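Side-chain contact in IroE-like serine hydrolase (Shewanella oneidensis, PDB 3GFF), which probably hydrolyses ester bonds, as a serine hydrolase of the esterase D family with an alpha/beta-hydrolase fold: residues V150-L155 with L168-W173. Residues are numbered along the deposited sequence; the frame is centred on the assembly and turned at random.
With IMD (imidazole), chain D.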
# COMPACT_ATOMS: atom_id res chain seq x y z
N VAL A 150 -18.60 9.77 -8.86
CA VAL A 150 -19.57 9.82 -7.76
C VAL A 150 -19.10 10.89 -6.75
O VAL A 150 -19.90 11.71 -6.28
CB VAL A 150 -19.71 8.48 -7.05
CG1 VAL A 150 -20.63 8.63 -5.83
CG2 VAL A 150 -20.22 7.40 -8.01
N ALA A 151 -17.80 10.86 -6.42
CA ALA A 151 -17.17 11.89 -5.57
C ALA A 151 -17.42 13.26 -6.17
O ALA A 151 -17.90 14.14 -5.48
CB ALA A 151 -15.67 11.63 -5.40
N MSE A 152 -17.15 13.43 -7.47
CA MSE A 152 -17.33 14.74 -8.12
C MSE A 152 -18.76 15.23 -8.04
O MSE A 152 -18.99 16.41 -7.78
CB MSE A 152 -16.90 14.70 -9.60
CG MSE A 152 -15.39 14.49 -9.84
SE MSE A 152 -14.25 15.67 -8.75
CE MSE A 152 -12.54 15.33 -9.47
N GLU A 153 -19.72 14.34 -8.29
CA GLU A 153 -21.14 14.68 -8.27
C GLU A 153 -21.64 15.00 -6.83
O GLU A 153 -22.41 15.93 -6.62
CB GLU A 153 -21.93 13.55 -8.93
CG GLU A 153 -23.39 13.83 -9.18
CD GLU A 153 -23.63 14.97 -10.16
OE1 GLU A 153 -22.66 15.56 -10.72
OE2 GLU A 153 -24.80 15.28 -10.36
N ALA A 154 -21.15 14.27 -5.85
CA ALA A 154 -21.46 14.53 -4.44
C ALA A 154 -21.02 15.97 -4.14
O ALA A 154 -21.80 16.75 -3.61
CB ALA A 154 -20.75 13.51 -3.53
N LEU A 155 -19.78 16.31 -4.51
CA LEU A 155 -19.27 17.67 -4.35
C LEU A 155 -20.13 18.60 -5.20
O LEU A 155 -20.72 19.54 -4.68
CB LEU A 155 -17.77 17.76 -4.69
CG LEU A 155 -16.95 19.05 -4.41
CD1 LEU A 155 -16.73 19.31 -2.92
CD2 LEU A 155 -15.55 19.01 -5.13
N LEU A 168 -9.79 9.27 -7.23
CA LEU A 168 -8.61 8.56 -7.71
C LEU A 168 -8.73 8.20 -9.21
O LEU A 168 -9.41 7.26 -9.61
CB LEU A 168 -8.36 7.31 -6.85
CG LEU A 168 -8.40 7.56 -5.31
CD1 LEU A 168 -8.22 6.24 -4.48
CD2 LEU A 168 -7.39 8.65 -4.93
N ASP A 169 -8.05 9.00 -10.00
CA ASP A 169 -8.01 8.91 -11.46
C ASP A 169 -9.40 8.91 -12.03
O ASP A 169 -9.79 8.04 -12.78
CB ASP A 169 -7.21 7.71 -11.92
CG ASP A 169 -6.42 8.00 -13.17
OD1 ASP A 169 -5.92 9.15 -13.27
OD2 ASP A 169 -6.27 7.11 -14.01
N THR A 170 -10.14 9.94 -11.66
CA THR A 170 -11.55 10.11 -12.07
C THR A 170 -11.74 10.00 -13.59
O THR A 170 -10.96 10.58 -14.35
CB THR A 170 -12.03 11.50 -11.63
OG1 THR A 170 -11.80 11.63 -10.22
CG2 THR A 170 -13.54 11.72 -11.96
N SER A 171 -12.76 9.24 -13.99
CA SER A 171 -13.10 9.06 -15.41
C SER A 171 -13.88 10.30 -15.94
O SER A 171 -15.04 10.19 -16.34
CB SER A 171 -13.94 7.79 -15.56
OG SER A 171 -13.28 6.63 -15.01
N LEU A 172 -13.23 11.47 -15.94
CA LEU A 172 -13.81 12.72 -16.40
C LEU A 172 -14.13 12.68 -17.90
O LEU A 172 -14.90 13.52 -18.39
CB LEU A 172 -12.88 13.92 -16.09
CG LEU A 172 -12.63 14.29 -14.61
CD1 LEU A 172 -11.62 15.49 -14.45
CD2 LEU A 172 -13.94 14.67 -13.97
N TRP A 173 -13.51 11.76 -18.63
CA TRP A 173 -13.83 11.59 -20.04
C TRP A 173 -15.31 11.18 -20.26
O TRP A 173 -15.90 11.42 -21.35
CB TRP A 173 -12.90 10.57 -20.68
CG TRP A 173 -13.01 9.21 -20.07
CD1 TRP A 173 -12.21 8.70 -19.10
CD2 TRP A 173 -14.00 8.21 -20.35
NE1 TRP A 173 -12.61 7.43 -18.78
CE2 TRP A 173 -13.72 7.11 -19.51
CE3 TRP A 173 -15.09 8.13 -21.22
CZ2 TRP A 173 -14.48 5.95 -19.52
CZ3 TRP A 173 -15.87 6.99 -21.22
CH2 TRP A 173 -15.55 5.90 -20.37
N1 IMD D . -11.92 4.69 -17.20
C2 IMD D . -10.67 5.09 -17.57
N3 IMD D . -10.01 4.04 -18.14
C4 IMD D . -10.84 2.96 -18.10
C5 IMD D . -12.05 3.37 -17.51
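Helical residues 150-155 and residues 168-173, the end of strand 164-168 and the loop after it, come closest at Met152 and Thr170, whose CA atoms lie 8.4 Å apart, so side chains alone bridge the gap. Met152, present as selenomethionine, carries the helix side of the contact. With CG beside the backbone N (chi1 -67°), this atom lies 3.9 Å from the methyl CG2 of Thr170. A further bend at chi2 (-48°) carries the terminal CE of Met152 round to Thr170 OG1, a van der Waals approach of 3.8 Å. Farther along the loop, Leu172 turns its CD2 branch to within 4.4 Å of Met152 CG, an apolar pair. The contact is buried, and Phe223 of helix 215-230 packs against both Met152 and Leu172. In the alpha/beta-hydrolase fold this joins the helix that follows the probable nucleophile elbow, with Ser145, to the loop that carries Asp169, the likely acid of a Ser-His-Asp triad, whose OD2 is hydrogen-bonded to His247 ND1. Beyond Thr170 the loop makes an inverse gamma turn centred on Ser171. A bound imidazole, probably from the crystallisation liquor, donates from N1 to Ser171 OG at 3.2 Å, with an N-H...O angle of 150°. The same N1 sits at the edge of the Trp173 indole, in its plane, 3.2 Å from Trp173 NE1. That indole also meets the rings of Phe146 and His216, both nearly at right angles. Replacing Trp173 with an alanine would probably open a gap beside the imidazole and leave these two rings without the indole they pack against.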